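Local coordinates for protein beta-N-acetylhexosaminidase (Streptomyces plicatus, PDB 1JAK) that hydrolyses terminal beta-linked N-acetylhexosamine residues from glycoconjugates, as a family 20 glycoside hydrolase that works by substrate-assisted catalysis, at residues Val27-Ala32 against Arg185-Lys190; Val248-Met253 against Gly317-His322; Gly311-Ile316 against Thr346-His351. All coordinates share one frame; numbering follows the deposited sequence.

Contact 1. Residues Val27-Ala32 against Arg185-Lys190; sequences VIPAPA and RYKYNK
The phenol ring of Tyr-186 meets the carbonyl oxygen of Ile-28 at its edge: Ile-28 O lies near the ring plane, 3.6 Å from CD1, where aromatic C-H groups carry a slight positive charge. One face of the ring is covered over its centre by CB of the preceding Arg-185. Phe-463, Ala-470 and Gln-128 also touch the side chain, and the hydroxyl bonds to Trp-496. Pro-29, which follows a cis peptide bond, lays the CG and CD edge of its puckered ring against the backbone at Tyr-186. Its CG stands 3.6 Å from Tyr-186 O, a van der Waals contact of a ring methylene with a carbonyl oxygen; beside it Pro-29 CD packs on Tyr-186 CB.

Lys-187 supplies the polar part. Its chain runs extended toward the 27-32 loop and then bends at the last torsion (chi4 74°), bringing NZ to 4.1 Å from Pro-29 CD. NZ donates to two waters and to Thr-125 OG1 on helix 116-129. One water, 2.8 Å from Lys-187 NZ, donates hydrogen bonds to Ile-28 O and Arg-185 O. The second, 2.7 Å from NZ, donates to Pro-29 O.

Three backbone carbonyls from the N-terminal domain and the barrel are thus tied to one buried ammonium group through water. Three acceptors about NZ would favour a charged lysine, and this part of the junction is probably held by water-mediated polar links as well as by the Pro-29 packing.

Contact 2. Residues Val248-Met253 against Gly317-His322; sequences VPEIDM and GGDEAH. With IFG ((2R,3R,4S,5R)-2-acetamido-3,4-dihydroxy-5-hydroxymethyl-piperidine), chain F.
Asp-252 and Asp-319 meet carboxylate to carboxylate at the C-terminal end of the family 20 (beta/alpha)8 barrel, where loops following the strands build the sugar site. Asp-319 and Glu-320 belong to the first shell around the bound azasugar, which Arg-168, Tyr-399, Asp-401, Trp-414 and Glu-450 extend. Asp-319 OD2 accepts the acetamido N-H of the inhibitor, with N2 2.7 Å away and an angle of 163° at the hydrogen. Glu-320 OE2 accepts from the ring nitrogen N1 at 2.8 Å, while its OE1 is held by His-256. This is consistent with the Asp-Glu pair of family 20, in which the aspartate orients the acetamido group and the glutamate acts as general acid.

The second shell positions Asp-319. Its chi1 of 63° places the carboxylate between ligand and Asp-252, and its two oxygens serve different partners: OD2 faces the ligand, and OD1 comes within 2.5 Å of Asp-252 OD2. The two side chains cross at about a right angle, yet their carboxylate planes are only 27° apart. Asp-252 is fixed in turn through OD1, which takes a nearly straight bond from Gly-318 N, 3.0 Å away on its syn side though tilted out of the carboxylate plane. A water donates both to Asp-252 OD1 and to Asp-319 O.

Glycine suits both loop positions. Gly-317 has positive phi, and the side where a CB would stand is occupied by Asp-252 OD1 and Glu-250 OE2. The extended Glu-250 is bound through OE1 to His-192 and His-194. At Gly-318 the backbone angles would jam a CB against Gly-317 O; its bare CA approaches Met-253 O in a CA-H...O contact of 3.3 Å.

Contact 3. Residues Gly311-Ile316 against Thr346-His351; sequences GRYLHI and TVVGWH. With IFG ((2R,3R,4S,5R)-2-acetamido-3,4-dihydroxy-5-hydroxymethyl-piperidine), chain F.
His-315 leans across Val-348, the residue paired with it on the neighbouring parallel strand. CB lies beside Val-348 O, 4.1 Å away, and CG swings anti to the backbone N (chi1 -153°), which carries the imidazole toward strand 346-350. CD2 comes to 3.5 Å from Val-348 CG1; this methyl sits over one ring face as a CH-pi contact. ND1 accepts a bond from Gly-317 N and NE2 bonds Gln-365 OE1, so a histidine, with a polar atom at two corners, fits this packed place. At the tip, CE1 rests 3.6 Å from Gly-349 CA, and equally 3.6 Å from Trp-350 NE1.

That last contact is edge-to-face: the imidazole edge points at one indole face, planes 51° apart. The opposite face of Trp-350 carries the inhibitor's acetamido methyl, with C8 3.4 Å from CD2, and NE1 bonds Glu-250 OE2. Backbone bonds hold the strands in step, from Thr-346 N to Arg-312 O at 2.8 Å up to Ile-316 N to Val-348 O. On the outer side, Ile-316 CD1 packs on Val-347 CG2 at 3.6 Å, against Val-340 of helix 326-342.

Together these are the two strands of a right-handed beta-alpha-beta unit of a TIM barrel, with His-315 backing Trp-350, whose other face receives the acetamido methyl.

How the contacts relate
Contact 1 comes first along the chain and closes before the others begin; it joins the N-terminal domain to the barrel, about 28 Å centre to centre from contact 2 and about 23 Å from contact 3. Contacts 2 and 3 lie about 10 Å apart, and their segments alternate in sequence, 311-316 running straight on into 317-322. Backbone bonds between strands 246-250 and 313-315 close the parallel barrel, and both contacts touch the inhibitor. Contact 1 leads into the same barrel through strand 190-194, where Lys-190 packs on Tyr-313. Domain junction and active site thus occupy separate regions of one connected framework.

Contact 1. Residues Val27-Ala32 against Arg185-Lys190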
loop_
_atom_site.group_PDB
_atom_site.type_symbol
_atom_site.label_atom_id
_atom_site.label_comp_id
_atom_site.label_asym_id
_atom_site.label_seq_id
_atom_site.Cartn_x
_atom_site.Cartn_y
_atom_site.Cartn_z
ATOM N N VAL A 27 -13.117 13.267 -6.624
ATOM C CA VAL A 27 -11.786 12.774 -6.282
ATOM C C VAL A 27 -11.899 11.480 -5.478
ATOM O O VAL A 27 -12.932 11.204 -4.863
ATOM C CB VAL A 27 -10.994 13.805 -5.444
ATOM C CG1 VAL A 27 -11.046 15.177 -6.101
ATOM C CG2 VAL A 27 -11.544 13.869 -4.050
ATOM N N ILE A 28 -10.831 10.690 -5.492
ATOM C CA ILE A 28 -10.794 9.432 -4.756
ATOM C C ILE A 28 -9.519 9.433 -3.925
ATOM O O ILE A 28 -8.438 9.683 -4.455
ATOM C CB ILE A 28 -10.749 8.210 -5.706
ATOM C CG1 ILE A 28 -12.000 8.176 -6.588
ATOM C CG2 ILE A 28 -10.649 6.922 -4.890
ATOM C CD1 ILE A 28 -11.950 7.116 -7.682
ATOM N N PRO A 29 -9.623 9.164 -2.613
ATOM C CA PRO A 29 -10.835 8.863 -1.836
ATOM C C PRO A 29 -11.799 10.046 -1.744
ATOM O O PRO A 29 -11.393 11.203 -1.851
ATOM C CB PRO A 29 -10.285 8.509 -0.453
ATOM C CG PRO A 29 -8.912 7.989 -0.742
ATOM C CD PRO A 29 -8.418 8.947 -1.796
ATOM N N ALA A 30 -13.077 9.754 -1.536
ATOM C CA ALA A 30 -14.067 10.812 -1.384
ATOM C C ALA A 30 -13.648 11.626 -0.157
ATOM O O ALA A 30 -13.361 11.061 0.897
ATOM C CB ALA A 30 -15.447 10.202 -1.162
ATOM N N PRO A 31 -13.584 12.962 -0.278
ATOM C CA PRO A 31 -13.189 13.759 0.889
ATOM C C PRO A 31 -14.300 13.781 1.938
ATOM O O PRO A 31 -15.480 13.643 1.606
ATOM C CB PRO A 31 -12.933 15.148 0.296
ATOM C CG PRO A 31 -12.586 14.863 -1.132
ATOM C CD PRO A 31 -13.580 13.786 -1.497
ATOM N N ALA A 32 -13.919 13.962 3.198
ATOM C CA ALA A 32 -14.877 13.992 4.299
ATOM C C ALA A 32 -15.902 15.111 4.136
ATOM O O ALA A 32 -17.075 14.947 4.479
ATOM C CB ALA A 32 -14.138 14.147 5.622
ATOM N N ARG A 185 -0.873 8.222 -4.834
ATOM C CA ARG A 185 -1.977 8.989 -5.405
ATOM C C ARG A 185 -3.254 8.917 -4.587
ATOM O O ARG A 185 -4.054 9.851 -4.596
ATOM C CB ARG A 185 -2.319 8.481 -6.810
ATOM C CG ARG A 185 -1.294 8.779 -7.887
ATOM C CD ARG A 185 -1.629 7.999 -9.158
ATOM N NE ARG A 185 -0.695 8.299 -10.240
ATOM C CZ ARG A 185 -0.849 9.293 -11.110
ATOM N NH1 ARG A 185 -1.911 10.088 -11.039
ATOM N NH2 ARG A 185 0.071 9.508 -12.042
ATOM N N TYR A 186 -3.442 7.812 -3.876
ATOM C CA TYR A 186 -4.678 7.607 -3.135
ATOM C C TYR A 186 -4.613 7.667 -1.614
ATOM O O TYR A 186 -5.472 7.126 -0.919
ATOM C CB TYR A 186 -5.301 6.297 -3.625
ATOM C CG TYR A 186 -5.363 6.277 -5.136
ATOM C CD1 TYR A 186 -6.194 7.161 -5.828
ATOM C CD2 TYR A 186 -4.497 5.474 -5.879
ATOM C CE1 TYR A 186 -6.151 7.255 -7.218
ATOM C CE2 TYR A 186 -4.446 5.562 -7.275
ATOM C CZ TYR A 186 -5.273 6.459 -7.934
ATOM O OH TYR A 186 -5.202 6.585 -9.306
ATOM N N LYS A 187 -3.582 8.333 -1.111
ATOM C CA LYS A 187 -3.408 8.542 0.316
ATOM C C LYS A 187 -3.129 7.313 1.180
ATOM O O LYS A 187 -3.406 7.320 2.377
ATOM C CB LYS A 187 -4.614 9.322 0.865
ATOM C CG LYS A 187 -4.860 10.655 0.139
ATOM C CD LYS A 187 -5.969 11.469 0.804
ATOM C CE LYS A 187 -6.207 12.813 0.103
ATOM N NZ LYS A 187 -6.907 12.675 -1.210
ATOM N N TYR A 188 -2.596 6.255 0.575
ATOM C CA TYR A 188 -2.220 5.074 1.348
ATOM C C TYR A 188 -1.093 5.602 2.231
ATOM O O TYR A 188 -0.379 6.519 1.821
ATOM C CB TYR A 188 -1.658 3.985 0.431
ATOM C CG TYR A 188 -2.698 3.121 -0.238
ATOM C CD1 TYR A 188 -3.285 2.054 0.445
ATOM C CD2 TYR A 188 -3.086 3.356 -1.558
ATOM C CE1 TYR A 188 -4.233 1.239 -0.175
ATOM C CE2 TYR A 188 -4.034 2.548 -2.186
ATOM C CZ TYR A 188 -4.602 1.489 -1.487
ATOM O OH TYR A 188 -5.528 0.676 -2.100
ATOM N N ASN A 189 -0.917 5.046 3.427
ATOM C CA ASN A 189 0.156 5.523 4.292
ATOM C C ASN A 189 1.116 4.436 4.764
ATOM O O ASN A 189 2.040 4.699 5.537
ATOM C CB ASN A 189 -0.417 6.297 5.492
ATOM C CG ASN A 189 -1.249 5.433 6.421
ATOM O OD1 ASN A 189 -1.427 4.231 6.201
ATOM N ND2 ASN A 189 -1.765 6.050 7.479
ATOM N N LYS A 190 0.905 3.211 4.292
ATOM C CA LYS A 190 1.790 2.120 4.655
ATOM C C LYS A 190 2.083 1.268 3.434
ATOM O O LYS A 190 1.210 1.061 2.591
ATOM C CB LYS A 190 1.168 1.286 5.780
ATOM C CG LYS A 190 1.143 2.055 7.102
ATOM C CD LYS A 190 0.356 1.358 8.183
ATOM C CE LYS A 190 0.447 2.125 9.501
ATOM N NZ LYS A 190 -0.191 3.476 9.461
HETATM O O HOH W 1 -6.209 10.969 -3.300
HETATM O O HOH W 2 -9.391 12.269 -0.198
#

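Contact 2. Residues Val248-Met253 against Gly317-His322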
loop_
_atom_site.group_PDB
_atom_site.type_symbol
_atom_site.label_atom_id
_atom_site.label_comp_id
_atom_site.label_asym_id
_atom_site.label_seq_id
_atom_site.Cartn_x
_atom_site.Cartn_y
_atom_site.Cartn_z
ATOM N N VAL A 248 6.409 -1.524 5.997
ATOM C CA VAL A 248 6.162 -2.659 6.875
ATOM C C VAL A 248 6.765 -3.869 6.170
ATOM O O VAL A 248 6.169 -4.426 5.244
ATOM C CB VAL A 248 4.651 -2.887 7.078
ATOM C CG1 VAL A 248 4.419 -4.098 7.973
ATOM C CG2 VAL A 248 4.024 -1.645 7.700
ATOM N N PRO A 249 7.972 -4.278 6.582
ATOM C CA PRO A 249 8.623 -5.428 5.955
ATOM C C PRO A 249 8.085 -6.741 6.497
ATOM O O PRO A 249 7.703 -6.823 7.662
ATOM C CB PRO A 249 10.082 -5.227 6.324
ATOM C CG PRO A 249 9.960 -4.728 7.744
ATOM C CD PRO A 249 8.831 -3.706 7.638
ATOM N N GLU A 250 8.056 -7.762 5.647
ATOM C CA GLU A 250 7.591 -9.077 6.069
ATOM C C GLU A 250 8.582 -10.173 5.712
ATOM O O GLU A 250 9.054 -10.255 4.576
ATOM C CB GLU A 250 6.245 -9.441 5.418
ATOM C CG GLU A 250 5.683 -10.798 5.910
ATOM C CD GLU A 250 4.544 -11.340 5.054
ATOM O OE1 GLU A 250 3.947 -10.564 4.281
ATOM O OE2 GLU A 250 4.237 -12.551 5.167
ATOM N N ILE A 251 8.905 -10.993 6.707
ATOM C CA ILE A 251 9.750 -12.166 6.526
ATOM C C ILE A 251 8.788 -13.248 7.007
ATOM O O ILE A 251 8.538 -13.389 8.207
ATOM C CB ILE A 251 11.005 -12.147 7.417
ATOM C CG1 ILE A 251 11.952 -11.034 6.956
ATOM C CG2 ILE A 251 11.709 -13.505 7.341
ATOM C CD1 ILE A 251 12.447 -11.194 5.531
ATOM N N ASP A 252 8.221 -13.985 6.059
ATOM C CA ASP A 252 7.234 -15.016 6.373
ATOM C C ASP A 252 7.813 -16.233 7.093
ATOM O O ASP A 252 8.837 -16.778 6.685
ATOM C CB ASP A 252 6.548 -15.464 5.077
ATOM C CG ASP A 252 5.117 -15.912 5.295
ATOM O OD1 ASP A 252 4.782 -16.331 6.423
ATOM O OD2 ASP A 252 4.325 -15.857 4.325
ATOM N N MET A 253 7.137 -16.658 8.160
ATOM C CA MET A 253 7.563 -17.819 8.940
ATOM C C MET A 253 6.373 -18.379 9.719
ATOM O O MET A 253 5.450 -17.642 10.061
ATOM C CB MET A 253 8.685 -17.420 9.905
ATOM C CG MET A 253 8.337 -16.252 10.809
ATOM S SD MET A 253 9.723 -15.743 11.855
ATOM C CE MET A 253 10.676 -14.747 10.686
ATOM N N GLY A 317 4.431 -12.793 9.040
ATOM C CA GLY A 317 3.614 -13.705 8.255
ATOM C C GLY A 317 2.795 -14.687 9.072
ATOM O O GLY A 317 1.973 -14.279 9.891
ATOM N N GLY A 318 3.005 -15.981 8.833
ATOM C CA GLY A 318 2.272 -17.002 9.572
ATOM C C GLY A 318 1.182 -17.694 8.774
ATOM O O GLY A 318 0.463 -18.552 9.292
ATOM N N ASP A 319 1.071 -17.331 7.501
ATOM C CA ASP A 319 0.060 -17.893 6.618
ATOM C C ASP A 319 0.467 -19.215 5.987
ATOM O O ASP A 319 1.650 -19.487 5.773
ATOM C CB ASP A 319 -0.225 -16.923 5.477
ATOM C CG ASP A 319 1.004 -16.686 4.612
ATOM O OD1 ASP A 319 2.025 -16.235 5.168
ATOM O OD2 ASP A 319 0.961 -16.962 3.392
ATOM N N GLU A 320 -0.539 -20.022 5.680
ATOM C CA GLU A 320 -0.344 -21.287 4.988
ATOM C C GLU A 320 0.840 -22.141 5.442
ATOM O O GLU A 320 1.600 -22.655 4.620
ATOM C CB GLU A 320 -0.252 -20.985 3.485
ATOM C CG GLU A 320 -1.438 -20.150 2.990
ATOM C CD GLU A 320 -1.282 -19.629 1.570
ATOM O OE1 GLU A 320 -0.136 -19.482 1.095
ATOM O OE2 GLU A 320 -2.313 -19.341 0.932
ATOM N N ALA A 321 0.997 -22.300 6.752
ATOM C CA ALA A 321 2.077 -23.123 7.286
ATOM C C ALA A 321 1.512 -24.539 7.357
ATOM O O ALA A 321 1.483 -25.163 8.419
ATOM C CB ALA A 321 2.472 -22.634 8.678
ATOM N N HIS A 322 1.068 -25.036 6.209
ATOM C CA HIS A 322 0.442 -26.346 6.125
ATOM C C HIS A 322 1.347 -27.553 6.317
ATOM O O HIS A 322 0.864 -28.682 6.439
ATOM C CB HIS A 322 -0.330 -26.436 4.811
ATOM C CG HIS A 322 -1.331 -25.335 4.644
ATOM N ND1 HIS A 322 -2.129 -24.900 5.680
ATOM C CD2 HIS A 322 -1.662 -24.580 3.571
ATOM C CE1 HIS A 322 -2.909 -23.923 5.252
ATOM N NE2 HIS A 322 -2.645 -23.710 3.977
HETATM N N1 IFG F . -2.146 -16.899 -0.437
HETATM C C2 IFG F . -0.736 -16.680 -0.021
HETATM C C3 IFG F . 0.099 -15.692 -0.933
HETATM C C4 IFG F . -0.204 -15.829 -2.440
HETATM C C5 IFG F . -1.718 -15.731 -2.640
HETATM C C6 IFG F . -2.193 -15.797 -4.088
HETATM C C7 IFG F . -1.474 -15.132 1.744
HETATM C C8 IFG F . -1.489 -14.539 3.130
HETATM C C9 IFG F . -2.490 -16.807 -1.864
HETATM N N2 IFG F . -0.703 -16.199 1.378
HETATM O O7 IFG F . -2.218 -14.613 0.923
HETATM O O3 IFG F . 1.486 -15.904 -0.707
HETATM O O4 IFG F . 0.244 -17.109 -2.882
HETATM O O6 IFG F . -3.481 -15.208 -4.238
HETATM O O HOH W 3 3.934 -18.969 7.354
#

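Contact 3. Residues Gly311-Ile316 against Thr346-His351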
loop_
_atom_site.group_PDB
_atom_site.type_symbol
_atom_site.label_atom_id
_atom_site.label_comp_id
_atom_site.label_asym_id
_atom_site.label_seq_id
_atom_site.Cartn_x
_atom_site.Cartn_y
_atom_site.Cartn_z
ATOM N N GLY A 311 10.217 2.199 10.743
ATOM C CA GLY A 311 8.796 2.071 11.020
ATOM C C GLY A 311 8.531 1.323 12.313
ATOM O O GLY A 311 9.428 0.698 12.869
ATOM N N ARG A 312 7.289 1.373 12.782
ATOM C CA ARG A 312 6.902 0.734 14.040
ATOM C C ARG A 312 6.620 -0.757 13.973
ATOM O O ARG A 312 6.663 -1.445 14.999
ATOM C CB ARG A 312 5.643 1.409 14.587
ATOM C CG ARG A 312 5.804 2.872 14.943
ATOM C CD ARG A 312 4.444 3.536 15.076
ATOM N NE ARG A 312 3.804 3.735 13.777
ATOM C CZ ARG A 312 2.589 4.244 13.614
ATOM N NH1 ARG A 312 1.871 4.603 14.672
ATOM N NH2 ARG A 312 2.092 4.409 12.394
ATOM N N TYR A 313 6.351 -1.255 12.771
ATOM C CA TYR A 313 5.954 -2.650 12.593
ATOM C C TYR A 313 6.902 -3.607 11.889
ATOM O O TYR A 313 7.725 -3.209 11.067
ATOM C CB TYR A 313 4.615 -2.664 11.853
ATOM C CG TYR A 313 3.646 -1.631 12.371
ATOM C CD1 TYR A 313 2.899 -1.866 13.523
ATOM C CD2 TYR A 313 3.514 -0.390 11.741
ATOM C CE1 TYR A 313 2.050 -0.895 14.042
ATOM C CE2 TYR A 313 2.663 0.592 12.252
ATOM C CZ TYR A 313 1.937 0.330 13.405
ATOM O OH TYR A 313 1.107 1.296 13.929
ATOM N N LEU A 314 6.751 -4.888 12.216
ATOM C CA LEU A 314 7.539 -5.949 11.604
ATOM C C LEU A 314 6.561 -7.106 11.418
ATOM O O LEU A 314 6.010 -7.622 12.388
ATOM C CB LEU A 314 8.698 -6.356 12.518
ATOM C CG LEU A 314 9.814 -7.215 11.918
ATOM C CD1 LEU A 314 9.305 -8.608 11.591
ATOM C CD2 LEU A 314 10.360 -6.528 10.683
ATOM N N HIS A 315 6.338 -7.486 10.162
ATOM C CA HIS A 315 5.403 -8.550 9.793
ATOM C C HIS A 315 6.127 -9.900 9.757
ATOM O O HIS A 315 7.122 -10.047 9.047
ATOM C CB HIS A 315 4.829 -8.222 8.402
ATOM C CG HIS A 315 3.462 -8.777 8.135
ATOM N ND1 HIS A 315 3.155 -10.115 8.260
ATOM C CD2 HIS A 315 2.339 -8.176 7.669
ATOM C CE1 HIS A 315 1.905 -10.316 7.879
ATOM N NE2 HIS A 315 1.388 -9.155 7.515
ATOM N N ILE A 316 5.640 -10.881 10.520
ATOM C CA ILE A 316 6.270 -12.202 10.525
ATOM C C ILE A 316 5.453 -13.246 9.762
ATOM O O ILE A 316 5.749 -14.438 9.818
ATOM C CB ILE A 316 6.541 -12.714 11.970
ATOM C CG1 ILE A 316 5.235 -12.826 12.758
ATOM C CG2 ILE A 316 7.524 -11.784 12.669
ATOM C CD1 ILE A 316 5.414 -13.405 14.154
ATOM N N THR A 346 6.607 -3.663 16.705
ATOM C CA THR A 346 5.274 -4.198 16.946
ATOM C C THR A 346 5.025 -5.293 15.921
ATOM O O THR A 346 5.107 -5.055 14.718
ATOM C CB THR A 346 4.204 -3.104 16.787
ATOM O OG1 THR A 346 4.384 -2.115 17.811
ATOM C CG2 THR A 346 2.800 -3.698 16.889
ATOM N N VAL A 347 4.708 -6.490 16.394
ATOM C CA VAL A 347 4.483 -7.601 15.485
ATOM C C VAL A 347 3.150 -7.559 14.743
ATOM O O VAL A 347 2.124 -7.135 15.278
ATOM C CB VAL A 347 4.604 -8.957 16.230
ATOM C CG1 VAL A 347 3.566 -9.041 17.328
ATOM C CG2 VAL A 347 4.443 -10.115 15.247
ATOM N N VAL A 348 3.199 -7.985 13.485
ATOM C CA VAL A 348 2.022 -8.077 12.639
ATOM C C VAL A 348 2.128 -9.464 12.021
ATOM O O VAL A 348 3.227 -9.933 11.736
ATOM C CB VAL A 348 2.031 -7.051 11.487
ATOM C CG1 VAL A 348 0.743 -7.180 10.677
ATOM C CG2 VAL A 348 2.177 -5.636 12.038
ATOM N N GLY A 349 0.994 -10.125 11.839
ATOM C CA GLY A 349 1.009 -11.438 11.224
ATOM C C GLY A 349 -0.290 -11.647 10.482
ATOM O O GLY A 349 -1.241 -10.893 10.686
ATOM N N TRP A 350 -0.343 -12.638 9.598
ATOM C CA TRP A 350 -1.590 -12.914 8.897
ATOM C C TRP A 350 -2.531 -13.441 9.979
ATOM O O TRP A 350 -2.063 -13.837 11.050
ATOM C CB TRP A 350 -1.358 -13.928 7.777
ATOM C CG TRP A 350 -0.463 -13.364 6.700
ATOM C CD1 TRP A 350 0.863 -13.625 6.513
ATOM C CD2 TRP A 350 -0.828 -12.401 5.701
ATOM N NE1 TRP A 350 1.351 -12.883 5.459
ATOM C CE2 TRP A 350 0.332 -12.125 4.943
ATOM C CE3 TRP A 350 -2.025 -11.748 5.369
ATOM C CZ2 TRP A 350 0.334 -11.220 3.870
ATOM C CZ3 TRP A 350 -2.025 -10.848 4.300
ATOM C CH2 TRP A 350 -0.849 -10.594 3.564
ATOM N N HIS A 351 -3.837 -13.460 9.726
ATOM C CA HIS A 351 -4.759 -13.868 10.784
ATOM C C HIS A 351 -4.610 -15.267 11.364
ATOM O O HIS A 351 -5.233 -15.574 12.376
ATOM C CB HIS A 351 -6.226 -13.611 10.389
ATOM C CG HIS A 351 -6.777 -14.581 9.396
ATOM N ND1 HIS A 351 -6.706 -14.380 8.033
ATOM C CD2 HIS A 351 -7.440 -15.750 9.569
ATOM C CE1 HIS A 351 -7.304 -15.380 7.411
ATOM N NE2 HIS A 351 -7.759 -16.225 8.321
HETATM N N1 IFG F . -2.146 -16.899 -0.437
HETATM C C2 IFG F . -0.736 -16.680 -0.021
HETATM C C3 IFG F . 0.099 -15.692 -0.933
HETATM C C4 IFG F . -0.204 -15.829 -2.440
HETATM C C5 IFG F . -1.718 -15.731 -2.640
HETATM C C6 IFG F . -2.193 -15.797 -4.088
HETATM C C7 IFG F . -1.474 -15.132 1.744
HETATM C C8 IFG F . -1.489 -14.539 3.130
HETATM C C9 IFG F . -2.490 -16.807 -1.864
HETATM N N2 IFG F . -0.703 -16.199 1.378
HETATM O O7 IFG F . -2.218 -14.613 0.923
HETATM O O3 IFG F . 1.486 -15.904 -0.707
HETATM O O4 IFG F . 0.244 -17.109 -2.882
HETATM O O6 IFG F . -3.481 -15.208 -4.238
#